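Local structure of possible substrate binding protein of ABC transporter system (Rhodopseudomonas palustris, 3N0X) at residues S126-I131 against D332-Q337; A134-K139 against M339-V344; A159-A164 against I204-W209; P357-E360 against E364-N367. The protein probably binds branched-chain amino acids or a related small substrate in the periplasm and hands it to an ABC importer. One frame throughout, in Å; residues are numbered along the deposited sequence.

Contact 1 (S126-I131 against D332-Q337)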
loop_
_atom_site.group_PDB
_atom_site.type_symbol
_atom_site.label_atom_id
_atom_site.label_comp_id
_atom_site.label_asym_id
_atom_site.label_seq_id
_atom_site.Cartn_x
_atom_site.Cartn_y
_atom_site.Cartn_z
ATOM N N SER A 126 -6.273 -1.814 -0.337
ATOM C CA SER A 126 -6.955 -0.801 0.474
ATOM C C SER A 126 -7.588 -1.406 1.736
ATOM O O SER A 126 -7.656 -0.753 2.773
ATOM C CB SER A 126 -7.982 -0.066 -0.373
ATOM O OG SER A 126 -7.322 0.754 -1.317
ATOM N N SER A 127 -8.020 -2.657 1.664
ATOM C CA SER A 127 -8.469 -3.358 2.883
ATOM C C SER A 127 -7.361 -3.500 3.927
ATOM O O SER A 127 -7.624 -3.296 5.128
ATOM C CB SER A 127 -9.123 -4.710 2.588
ATOM O OG SER A 127 -10.419 -4.498 2.042
ATOM N N GLN A 128 -6.133 -3.839 3.513
ATOM C CA GLN A 128 -5.005 -3.875 4.446
ATOM C C GLN A 128 -4.797 -2.499 5.115
ATOM O O GLN A 128 -4.577 -2.422 6.333
ATOM C CB GLN A 128 -3.738 -4.394 3.776
ATOM C CG GLN A 128 -3.769 -5.960 3.598
ATOM C CD GLN A 128 -2.661 -6.440 2.664
ATOM O OE1 GLN A 128 -2.509 -5.913 1.558
ATOM N NE2 GLN A 128 -1.920 -7.438 3.090
ATOM N N ASP A 129 -4.888 -1.419 4.330
ATOM C CA ASP A 129 -4.776 -0.090 4.936
ATOM C C ASP A 129 -5.842 0.112 6.055
ATOM O O ASP A 129 -5.539 0.424 7.195
ATOM C CB ASP A 129 -4.859 0.996 3.870
ATOM C CG ASP A 129 -3.526 1.220 3.147
ATOM O OD1 ASP A 129 -2.467 0.910 3.733
ATOM O OD2 ASP A 129 -3.556 1.795 2.039
ATOM N N ALA A 130 -7.106 -0.146 5.724
ATOM C CA ALA A 130 -8.175 0.130 6.643
ATOM C C ALA A 130 -8.129 -0.774 7.863
ATOM O O ALA A 130 -8.298 -0.323 8.987
ATOM C CB ALA A 130 -9.540 0.003 5.886
ATOM N N ILE A 131 -7.885 -2.061 7.627
ATOM C CA ILE A 131 -7.817 -3.018 8.691
ATOM C C ILE A 131 -6.656 -2.742 9.657
ATOM O O ILE A 131 -6.818 -2.803 10.887
ATOM C CB ILE A 131 -7.759 -4.461 8.092
ATOM C CG1 ILE A 131 -9.094 -4.791 7.448
ATOM C CG2 ILE A 131 -7.397 -5.483 9.160
ATOM C CD1 ILE A 131 -9.073 -6.013 6.499
ATOM N N ASP A 332 -5.889 -16.102 -2.934
ATOM C CA ASP A 332 -6.096 -14.859 -3.728
ATOM C C ASP A 332 -4.826 -14.170 -4.201
ATOM O O ASP A 332 -4.885 -13.105 -4.842
ATOM C CB ASP A 332 -6.993 -13.846 -2.969
ATOM C CG ASP A 332 -6.379 -13.328 -1.692
ATOM O OD1 ASP A 332 -5.295 -13.821 -1.305
ATOM O OD2 ASP A 332 -7.004 -12.409 -1.076
ATOM N N HIS A 333 -3.701 -14.826 -3.929
ATOM C CA HIS A 333 -2.383 -14.357 -4.374
ATOM C C HIS A 333 -1.997 -12.966 -3.872
ATOM O O HIS A 333 -1.124 -12.333 -4.445
ATOM C CB HIS A 333 -2.300 -14.347 -5.903
ATOM C CG HIS A 333 -2.486 -15.684 -6.548
ATOM N ND1 HIS A 333 -2.509 -15.823 -7.922
ATOM C CD2 HIS A 333 -2.622 -16.927 -6.028
ATOM C CE1 HIS A 333 -2.639 -17.108 -8.221
ATOM N NE2 HIS A 333 -2.734 -17.799 -7.094
ATOM N N GLN A 334 -2.630 -12.507 -2.799
ATOM C CA GLN A 334 -2.296 -11.216 -2.171
ATOM C C GLN A 334 -1.144 -11.422 -1.198
ATOM O O GLN A 334 -1.151 -12.368 -0.403
ATOM C CB GLN A 334 -3.490 -10.693 -1.388
ATOM C CG GLN A 334 -3.206 -9.453 -0.552
ATOM C CD GLN A 334 -2.822 -8.225 -1.395
ATOM O OE1 GLN A 334 -3.524 -7.887 -2.338
ATOM N NE2 GLN A 334 -1.682 -7.573 -1.072
ATOM N N ALA A 335 -0.136 -10.561 -1.283
ATOM C CA ALA A 335 0.936 -10.577 -0.294
ATOM C C ALA A 335 0.399 -10.105 1.055
ATOM O O ALA A 335 0.100 -8.931 1.233
ATOM C CB ALA A 335 2.123 -9.695 -0.728
ATOM N N LEU A 336 0.392 -11.018 2.015
ATOM C CA LEU A 336 0.218 -10.649 3.404
ATOM C C LEU A 336 1.547 -10.050 3.886
ATOM O O LEU A 336 2.610 -10.459 3.457
ATOM C CB LEU A 336 -0.170 -11.848 4.219
ATOM C CG LEU A 336 -1.480 -12.508 3.744
ATOM C CD1 LEU A 336 -1.810 -13.629 4.744
ATOM C CD2 LEU A 336 -2.644 -11.499 3.577
ATOM N N GLN A 337 1.458 -9.063 4.761
ATOM C CA GLN A 337 2.618 -8.275 5.138
ATOM C C GLN A 337 2.322 -7.538 6.431
ATOM O O GLN A 337 1.172 -7.300 6.789
ATOM C CB GLN A 337 2.960 -7.295 4.004
ATOM C CG GLN A 337 1.798 -6.335 3.602
ATOM C CD GLN A 337 2.088 -5.621 2.329
ATOM O OE1 GLN A 337 2.738 -4.567 2.349
ATOM N NE2 GLN A 337 1.659 -6.210 1.193
HETATM O O HOH W 1 -1.324 -8.356 5.759
#
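The side-chain amides of Gln-128 and Gln-334 meet with their planes turned 72° apart, the two chains arriving from opposite directions. In its own plane the Gln-128 amide points NE2 at the carbonyl oxygen of Ala-335, 3.1 Å from NE2 to O with a nearly straight N-H...O angle of 168°. On the other branch, OE1 of Gln-128 lies 3.2 Å from NE2 of Gln-334, but the angle is too poor for a hydrogen bond. NE2 of Gln-334 instead donates to Ala-335 O at 3.2 Å, while the OE1 of Gln-334 takes a bond from Arg-121. Gln-337 supplies a third amide, its NE2 3.1 Å from Ala-335 O and its OE1 bonded to Lys-323. Three donors thus grip one carbonyl oxygen: the one from Gln-128 is tilted moderately from the carbonyl plane, and those from Gln-334 and Gln-337 sit well above it. Gln-128 gets there because its CG is anti to the carbonyl carbon (chi1 -77°) and the chain runs extended beyond CG. The centre of the contact lies about 8 Å from the centre of the chain, where helix 126-137, which follows strand 119-121 of one lobe's sheet, meets strand 335-345; this fits the inter-lobe hinge region of a periplasmic binding protein. A water also bridges the segments, accepting from Gln-128 NE2 at 2.9 Å and from the backbone N of Gln-337 at 3.0 Å.

Contact 2 (A134-K139 against M339-V344)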
loop_
_atom_site.group_PDB
_atom_site.type_symbol
_atom_site.label_atom_id
_atom_site.label_comp_id
_atom_site.label_asym_id
_atom_site.label_seq_id
_atom_site.Cartn_x
_atom_site.Cartn_y
_atom_site.Cartn_z
ATOM N N ALA A 134 -7.661 -0.087 12.052
ATOM C CA ALA A 134 -8.584 -0.547 13.090
ATOM C C ALA A 134 -7.855 -1.329 14.168
ATOM O O ALA A 134 -8.102 -1.142 15.363
ATOM C CB ALA A 134 -9.710 -1.403 12.476
ATOM N N VAL A 135 -6.939 -2.221 13.760
ATOM C CA VAL A 135 -6.166 -3.021 14.690
ATOM C C VAL A 135 -5.211 -2.110 15.494
ATOM O O VAL A 135 -4.999 -2.343 16.710
ATOM C CB VAL A 135 -5.404 -4.145 13.931
ATOM C CG1 VAL A 135 -4.361 -4.824 14.819
ATOM C CG2 VAL A 135 -6.425 -5.141 13.334
ATOM N N ALA A 136 -4.678 -1.066 14.859
ATOM C CA ALA A 136 -3.776 -0.160 15.542
ATOM C C ALA A 136 -4.495 0.594 16.676
ATOM O O ALA A 136 -4.003 0.609 17.819
ATOM C CB ALA A 136 -3.188 0.863 14.549
ATOM N N ILE A 137 -5.657 1.186 16.377
ATOM C CA ILE A 137 -6.264 2.118 17.328
ATOM C C ILE A 137 -7.407 1.547 18.158
ATOM O O ILE A 137 -7.829 2.136 19.131
ATOM C CB ILE A 137 -6.719 3.414 16.623
ATOM C CG1 ILE A 137 -7.963 3.188 15.736
ATOM C CG2 ILE A 137 -5.545 3.998 15.788
ATOM C CD1 ILE A 137 -8.523 4.502 15.089
ATOM N N GLY A 138 -7.925 0.406 17.742
ATOM C CA GLY A 138 -9.049 -0.221 18.444
ATOM C C GLY A 138 -8.638 -0.987 19.679
ATOM O O GLY A 138 -7.875 -1.945 19.615
ATOM N N LYS A 139 -9.127 -0.560 20.825
ATOM C CA LYS A 139 -8.855 -1.270 22.078
ATOM C C LYS A 139 -10.061 -1.083 22.978
ATOM O O LYS A 139 -10.928 -0.219 22.746
ATOM C CB LYS A 139 -7.623 -0.667 22.787
ATOM C CG LYS A 139 -6.353 -0.449 21.908
ATOM C CD LYS A 139 -5.600 -1.731 21.541
ATOM C CE LYS A 139 -4.761 -1.541 20.277
ATOM N NZ LYS A 139 -3.555 -0.654 20.482
HETATM N N MSE A 339 2.168 -4.304 8.879
HETATM C CA MSE A 339 1.814 -2.892 8.746
HETATM C C MSE A 339 2.245 -2.221 10.073
HETATM O O MSE A 339 2.545 -2.914 11.050
HETATM C CB MSE A 339 0.304 -2.741 8.498
HETATM C CG MSE A 339 -0.193 -3.519 7.250
HETATM SE SE MSE A 339 0.274 -2.779 5.559
HETATM C CE MSE A 339 -0.952 -1.319 5.659
ATOM N N TYR A 340 2.322 -0.888 10.089
ATOM C CA TYR A 340 2.988 -0.189 11.208
ATOM C C TYR A 340 2.076 0.796 11.914
ATOM O O TYR A 340 1.582 1.728 11.302
ATOM C CB TYR A 340 4.261 0.523 10.719
ATOM C CG TYR A 340 5.165 -0.444 9.976
ATOM C CD1 TYR A 340 5.879 -1.404 10.666
ATOM C CD2 TYR A 340 5.251 -0.411 8.583
ATOM C CE1 TYR A 340 6.686 -2.319 9.993
ATOM C CE2 TYR A 340 6.034 -1.326 7.910
ATOM C CZ TYR A 340 6.757 -2.258 8.595
ATOM O OH TYR A 340 7.551 -3.209 7.919
ATOM N N HIS A 341 1.822 0.553 13.180
ATOM C CA HIS A 341 1.118 1.471 14.047
ATOM C C HIS A 341 2.141 2.524 14.463
ATOM O O HIS A 341 3.148 2.210 15.083
ATOM C CB HIS A 341 0.588 0.697 15.277
ATOM C CG HIS A 341 -0.110 1.534 16.323
ATOM N ND1 HIS A 341 -0.590 0.951 17.480
ATOM C CD2 HIS A 341 -0.369 2.868 16.425
ATOM C CE1 HIS A 341 -1.142 1.890 18.237
ATOM N NE2 HIS A 341 -1.047 3.060 17.617
ATOM N N PHE A 342 1.841 3.779 14.125
ATOM C CA PHE A 342 2.770 4.931 14.319
ATOM C C PHE A 342 2.140 5.975 15.213
ATOM O O PHE A 342 0.931 5.967 15.461
ATOM C CB PHE A 342 3.145 5.594 12.981
ATOM C CG PHE A 342 1.983 6.251 12.306
ATOM C CD1 PHE A 342 1.568 7.541 12.643
ATOM C CD2 PHE A 342 1.268 5.576 11.306
ATOM C CE1 PHE A 342 0.467 8.110 12.057
ATOM C CE2 PHE A 342 0.167 6.171 10.676
ATOM C CZ PHE A 342 -0.240 7.451 11.059
ATOM N N LYS A 343 2.998 6.879 15.721
ATOM C CA LYS A 343 2.582 8.079 16.423
ATOM C C LYS A 343 3.375 9.250 15.816
ATOM O O LYS A 343 4.621 9.152 15.646
ATOM C CB LYS A 343 2.832 7.965 17.924
ATOM C CG LYS A 343 2.277 9.130 18.757
ATOM C CD LYS A 343 2.398 8.887 20.277
ATOM C CE LYS A 343 1.563 9.894 21.044
ATOM N NZ LYS A 343 0.078 9.679 20.858
ATOM N N VAL A 344 2.684 10.329 15.448
ATOM C CA VAL A 344 3.351 11.461 14.847
ATOM C C VAL A 344 4.226 12.208 15.869
ATOM O O VAL A 344 3.750 12.581 16.966
ATOM C CB VAL A 344 2.324 12.451 14.222
ATOM C CG1 VAL A 344 2.991 13.805 13.835
ATOM C CG2 VAL A 344 1.630 11.823 12.996
HETATM O O HOH W 2 -0.810 -1.476 18.626
#
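Ala-136 presses its methyl against one face of the His-341 imidazole, and this is the close-packed half of the contact. Its CB stands 3.9 Å from the ring centroid and 21° off the ring normal, which meets the geometry of a CH-pi contact; the nearest ring atom is CG, 3.6 Å from the Ala-136 CB, so the methyl is displaced toward the rim. The backbone carbonyl follows the methyl in, with Ala-136 O 3.2 Å from CE1 of His-341. With CG of His-341 anti to the backbone N (chi1 177°), the ring reaches the methyl of Ala-136. Helix 126-137 ends here, Gly-138 being the first residue to leave helical angles, so its last turn rests on strand 335-345 of the antiparallel sheet, in what is probably a periplasmic-binding-protein fold. The other half is looser and more polar. Exposed Lys-139 folds back through bends at chi2 and chi4, and its NZ bonds Ala-136 O at 3.0 Å, helping to cover a carbonyl at the helix end. NZ of Lys-139 comes no nearer to the ring than 4.2 Å from CE1 of His-341, approaching obliquely. A water in the ring plane lies 2.7 Å from ND1 of His-341 and accepts a weak bond from the lysine. On the far nitrogen, NE2 of His-341 bonds Glu-251 of strand 251-254. A leucine in place of His-341 would probably deprive Glu-251 of its imidazole bond and the bridging water of its ND1 partner.

Contact 3 (A159-A164 against I204-W209)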
loop_
_atom_site.group_PDB
_atom_site.type_symbol
_atom_site.label_atom_id
_atom_site.label_comp_id
_atom_site.label_asym_id
_atom_site.label_seq_id
_atom_site.Cartn_x
_atom_site.Cartn_y
_atom_site.Cartn_z
ATOM N N ALA A 159 -16.126 -0.025 5.717
ATOM C CA ALA A 159 -16.651 -1.361 5.954
ATOM C C ALA A 159 -15.588 -2.302 6.473
ATOM O O ALA A 159 -15.807 -3.075 7.419
ATOM C CB ALA A 159 -17.333 -1.929 4.672
ATOM N N ALA A 160 -14.415 -2.274 5.851
ATOM C CA ALA A 160 -13.289 -3.139 6.257
ATOM C C ALA A 160 -12.784 -2.803 7.669
ATOM O O ALA A 160 -12.510 -3.678 8.500
ATOM C CB ALA A 160 -12.166 -3.060 5.231
ATOM N N PHE A 161 -12.665 -1.499 7.920
ATOM C CA PHE A 161 -12.282 -0.996 9.228
ATOM C C PHE A 161 -13.253 -1.488 10.299
ATOM O O PHE A 161 -12.813 -1.955 11.352
ATOM C CB PHE A 161 -12.231 0.559 9.144
ATOM C CG PHE A 161 -11.920 1.265 10.423
ATOM C CD1 PHE A 161 -12.929 1.639 11.296
ATOM C CD2 PHE A 161 -10.599 1.628 10.728
ATOM C CE1 PHE A 161 -12.633 2.335 12.467
ATOM C CE2 PHE A 161 -10.305 2.358 11.879
ATOM C CZ PHE A 161 -11.325 2.680 12.778
ATOM N N LYS A 162 -14.567 -1.334 10.036
ATOM C CA LYS A 162 -15.651 -1.664 10.988
ATOM C C LYS A 162 -15.641 -3.148 11.336
ATOM O O LYS A 162 -15.744 -3.526 12.485
ATOM C CB LYS A 162 -16.997 -1.256 10.387
ATOM C CG LYS A 162 -18.248 -1.641 11.160
ATOM C CD LYS A 162 -19.429 -1.057 10.383
ATOM C CE LYS A 162 -20.759 -1.246 11.081
ATOM N NZ LYS A 162 -21.798 -0.542 10.269
ATOM N N GLU A 163 -15.443 -3.983 10.338
ATOM C CA GLU A 163 -15.398 -5.413 10.596
ATOM C C GLU A 163 -14.188 -5.784 11.468
ATOM O O GLU A 163 -14.334 -6.566 12.421
ATOM C CB GLU A 163 -15.478 -6.188 9.286
ATOM C CG GLU A 163 -15.391 -7.705 9.428
ATOM C CD GLU A 163 -16.522 -8.346 10.241
ATOM O OE1 GLU A 163 -17.637 -7.777 10.346
ATOM O OE2 GLU A 163 -16.284 -9.456 10.768
ATOM N N ALA A 164 -12.994 -5.240 11.170
ATOM C CA ALA A 164 -11.835 -5.486 12.024
ATOM C C ALA A 164 -11.986 -4.929 13.438
ATOM O O ALA A 164 -11.501 -5.504 14.418
ATOM C CB ALA A 164 -10.541 -4.925 11.357
ATOM N N ILE A 204 -12.074 8.937 19.442
ATOM C CA ILE A 204 -11.261 9.128 18.241
ATOM C C ILE A 204 -12.157 9.281 17.014
ATOM O O ILE A 204 -13.108 8.505 16.853
ATOM C CB ILE A 204 -10.323 7.939 17.991
ATOM C CG1 ILE A 204 -9.468 7.611 19.238
ATOM C CG2 ILE A 204 -9.393 8.223 16.766
ATOM C CD1 ILE A 204 -8.599 6.323 19.087
ATOM N N ILE A 205 -11.873 10.272 16.185
ATOM C CA ILE A 205 -12.466 10.389 14.842
ATOM C C ILE A 205 -11.405 9.807 13.924
ATOM O O ILE A 205 -10.285 10.352 13.852
ATOM C CB ILE A 205 -12.792 11.853 14.434
ATOM C CG1 ILE A 205 -13.876 12.423 15.369
ATOM C CG2 ILE A 205 -13.178 11.909 12.960
ATOM C CD1 ILE A 205 -14.035 13.929 15.248
ATOM N N TRP A 206 -11.746 8.747 13.192
ATOM C CA TRP A 206 -10.843 8.147 12.204
ATOM C C TRP A 206 -11.313 8.582 10.819
ATOM O O TRP A 206 -12.484 8.414 10.464
ATOM C CB TRP A 206 -10.775 6.611 12.329
ATOM C CG TRP A 206 -9.794 6.032 11.391
ATOM C CD1 TRP A 206 -8.449 6.041 11.549
ATOM C CD2 TRP A 206 -10.042 5.358 10.148
ATOM N NE1 TRP A 206 -7.828 5.427 10.483
ATOM C CE2 TRP A 206 -8.774 4.985 9.607
ATOM C CE3 TRP A 206 -11.195 5.022 9.437
ATOM C CZ2 TRP A 206 -8.646 4.300 8.394
ATOM C CZ3 TRP A 206 -11.053 4.332 8.216
ATOM C CH2 TRP A 206 -9.785 3.978 7.723
ATOM N N VAL A 207 -10.390 9.150 10.048
ATOM C CA VAL A 207 -10.689 9.670 8.729
ATOM C C VAL A 207 -10.060 8.780 7.650
ATOM O O VAL A 207 -8.890 8.328 7.767
ATOM C CB VAL A 207 -10.160 11.089 8.604
ATOM C CG1 VAL A 207 -10.515 11.701 7.219
ATOM C CG2 VAL A 207 -10.745 11.991 9.715
ATOM N N ILE A 208 -10.827 8.543 6.589
ATOM C CA ILE A 208 -10.304 7.930 5.389
ATOM C C ILE A 208 -10.649 8.933 4.277
ATOM O O ILE A 208 -11.805 9.346 4.135
ATOM C CB ILE A 208 -10.830 6.496 5.104
ATOM C CG1 ILE A 208 -10.300 5.998 3.753
ATOM C CG2 ILE A 208 -12.354 6.453 5.145
ATOM C CD1 ILE A 208 -10.617 4.536 3.446
ATOM N N TRP A 209 -9.655 9.319 3.496
ATOM C CA TRP A 209 -9.868 10.377 2.500
ATOM C C TRP A 209 -8.858 10.207 1.357
ATOM O O TRP A 209 -7.679 9.946 1.598
ATOM C CB TRP A 209 -9.697 11.761 3.141
ATOM C CG TRP A 209 -10.426 12.847 2.443
ATOM C CD1 TRP A 209 -9.951 13.673 1.457
ATOM C CD2 TRP A 209 -11.789 13.237 2.660
ATOM N NE1 TRP A 209 -10.924 14.568 1.078
ATOM C CE2 TRP A 209 -12.065 14.327 1.793
ATOM C CE3 TRP A 209 -12.793 12.804 3.530
ATOM C CZ2 TRP A 209 -13.300 14.939 1.752
ATOM C CZ3 TRP A 209 -14.001 13.421 3.501
ATOM C CH2 TRP A 209 -14.266 14.477 2.603
#
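Aromatic stacking carries the contact between Phe-161 and Trp-206. The phenyl ring and the six-membered ring of the indole lie nearly parallel, planes 10° apart and centroids 4.2 Å apart, an offset stack. CE2 of Phe-161 sits over the centre of the indole, 3.5 Å from CD2 of Trp-206, whereas CE3 of Trp-206 falls toward the rim of the phenyl face. The two side chains slide past one another in opposite directions, each with CG anti to its backbone nitrogen (chi1 177° for Phe-161, -176° for Trp-206), so that each ring projects across the gap between helix and strand.

Van der Waals contacts add to the stack: Phe-161 touches Thr-146 of strand 142-149 and Ala-134 of helix 126-137, and Trp-206 touches Ser-232 of strand 229-233. The polar contribution comes from outside the pair, since the indole NE1 is bonded to the side-chain OD1 of Asn-133.

Helix 152-165, the crossover between parallel strands 142-149 and 171-178, is thereby laid on strand 202-207 of the same four-stranded sheet, as in the Rossmann-like alpha/beta lobe of a type I periplasmic binding protein.

Contact 4 (P357-E360 against E364-N367)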
loop_
_atom_site.group_PDB
_atom_site.type_symbol
_atom_site.label_atom_id
_atom_site.label_comp_id
_atom_site.label_asym_id
_atom_site.label_seq_id
_atom_site.Cartn_x
_atom_site.Cartn_y
_atom_site.Cartn_z
ATOM N N PRO A 357 7.501 4.569 15.725
ATOM C CA PRO A 357 6.860 3.274 15.875
ATOM C C PRO A 357 6.145 3.148 17.220
ATOM O O PRO A 357 6.699 3.510 18.259
ATOM C CB PRO A 357 8.034 2.307 15.801
ATOM C CG PRO A 357 9.171 3.069 16.306
ATOM C CD PRO A 357 8.969 4.459 15.807
ATOM N N VAL A 358 4.931 2.649 17.192
ATOM C CA VAL A 358 4.234 2.198 18.400
ATOM C C VAL A 358 4.276 0.671 18.435
ATOM O O VAL A 358 4.662 0.107 19.442
ATOM C CB VAL A 358 2.806 2.711 18.489
ATOM C CG1 VAL A 358 2.115 2.215 19.761
ATOM C CG2 VAL A 358 2.790 4.283 18.460
ATOM N N ARG A 359 3.901 0.016 17.327
ATOM C CA ARG A 359 3.902 -1.448 17.251
ATOM C C ARG A 359 3.951 -1.852 15.792
ATOM O O ARG A 359 3.289 -1.214 14.964
ATOM C CB ARG A 359 2.610 -2.025 17.845
ATOM C CG ARG A 359 2.662 -3.563 18.023
ATOM C CD ARG A 359 1.273 -4.135 18.348
ATOM N NE ARG A 359 1.271 -5.610 18.279
ATOM C CZ ARG A 359 1.732 -6.403 19.248
ATOM N NH1 ARG A 359 2.269 -5.893 20.358
ATOM N NH2 ARG A 359 1.687 -7.723 19.102
ATOM N N GLU A 360 4.706 -2.922 15.508
ATOM C CA GLU A 360 4.637 -3.586 14.204
ATOM C C GLU A 360 3.463 -4.552 14.240
ATOM O O GLU A 360 3.418 -5.439 15.075
ATOM C CB GLU A 360 5.915 -4.361 13.893
ATOM C CG GLU A 360 5.841 -5.096 12.534
ATOM C CD GLU A 360 7.043 -5.966 12.263
ATOM O OE1 GLU A 360 7.986 -5.964 13.104
ATOM O OE2 GLU A 360 7.033 -6.698 11.240
ATOM N N GLU A 364 -0.133 -12.169 11.384
ATOM C CA GLU A 364 -1.224 -12.860 12.089
ATOM C C GLU A 364 -2.123 -11.965 12.930
ATOM O O GLU A 364 -3.148 -12.437 13.463
ATOM C CB GLU A 364 -0.722 -14.011 12.960
ATOM C CG GLU A 364 0.694 -13.885 13.448
ATOM C CD GLU A 364 1.731 -14.031 12.329
ATOM O OE1 GLU A 364 1.765 -15.040 11.566
ATOM O OE2 GLU A 364 2.527 -13.106 12.215
ATOM N N GLU A 365 -1.752 -10.699 13.072
ATOM C CA GLU A 365 -2.578 -9.733 13.832
ATOM C C GLU A 365 -3.718 -9.125 13.035
ATOM O O GLU A 365 -4.507 -8.368 13.615
ATOM C CB GLU A 365 -1.694 -8.602 14.381
ATOM C CG GLU A 365 -0.667 -9.141 15.381
ATOM C CD GLU A 365 0.307 -8.097 15.889
ATOM O OE1 GLU A 365 -0.130 -6.987 16.233
ATOM O OE2 GLU A 365 1.489 -8.414 16.048
HETATM N N MSE A 366 -3.791 -9.386 11.721
HETATM C CA MSE A 366 -4.821 -8.796 10.857
HETATM C C MSE A 366 -5.458 -9.898 10.040
HETATM O O MSE A 366 -4.748 -10.688 9.438
HETATM C CB MSE A 366 -4.233 -7.757 9.911
HETATM C CG MSE A 366 -3.592 -6.533 10.590
HETATM SE SE MSE A 366 -2.498 -5.522 9.444
HETATM C CE MSE A 366 -1.043 -6.793 9.318
ATOM N N ASN A 367 -6.778 -9.971 10.053
ATOM C CA ASN A 367 -7.527 -10.903 9.199
ATOM C C ASN A 367 -7.931 -10.186 7.903
ATOM O O ASN A 367 -8.843 -9.342 7.894
ATOM C CB ASN A 367 -8.789 -11.406 9.905
ATOM C CG ASN A 367 -9.584 -12.357 9.037
ATOM O OD1 ASN A 367 -9.015 -13.176 8.336
ATOM N ND2 ASN A 367 -10.901 -12.248 9.079
HETATM O O HOH W 3 4.257 -7.109 16.957
#
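Arg-359 extends from CG to NE, with CG anti to the backbone N (chi1 -170°), and Glu-365 answers it from the opposite direction, its CG anti to the carbonyl carbon and the chain stretched beyond (chi2 176°). The two then join side-on through two nitrogens. NE of Arg-359 donates to OE1 of Glu-365 at 2.8 Å, near the guanidinium plane and on the syn side of the carboxylate. The second bond of the salt bridge, from NH2 of Arg-359 to OE2 of Glu-365, is 3.1 Å long and comes from above the carboxylate plane; the NE bond is also the straighter of the two. With the two planes 56° apart, the pair is twisted rather than coplanar. Backbone geometry sets the arginine's place: Val-358 and Arg-359 both face His-341 of strand 335-345, a classic beta bulge where the chain turns a corner between strands 354-357 and 359-361. The salt bridge thus links strand 359-361, at the surface, to the end of a 3-10 segment, Glu-364 and Glu-365. Water adds a further link, donating to the backbone O of Glu-360 at 2.7 Å and to OE2 of Glu-365 at 3.2 Å, while lying over one face of the guanidinium. That OE2 also receives a weak bond from the backbone N of Lys-362. An alanine in place of Glu-365 is likely to leave the arginine's charge without its mate and the guanidinium freer to turn in solvent.

Overall arrangement
Contacts 1, 2 and 3 are buried, whereas contact 4 lies at the surface. Contacts 1 and 2 join the same two elements, helix 126-137 and strand 335-345, at points about 15 Å apart between centres: amides and a shared carbonyl near the centre of the chain, a methyl-imidazole pair at the helix end. Contact 3 is wholly aromatic and joins helix 152-165 to the parallel sheet; Ala-134 and Ile-137 of contact 2's helix segment pack against its Phe-161. Contact 4 instead uses opposite charges, and its Arg-359 and Val-358 pair by backbone with His-341 of contact 2, the centres being about 7 Å apart.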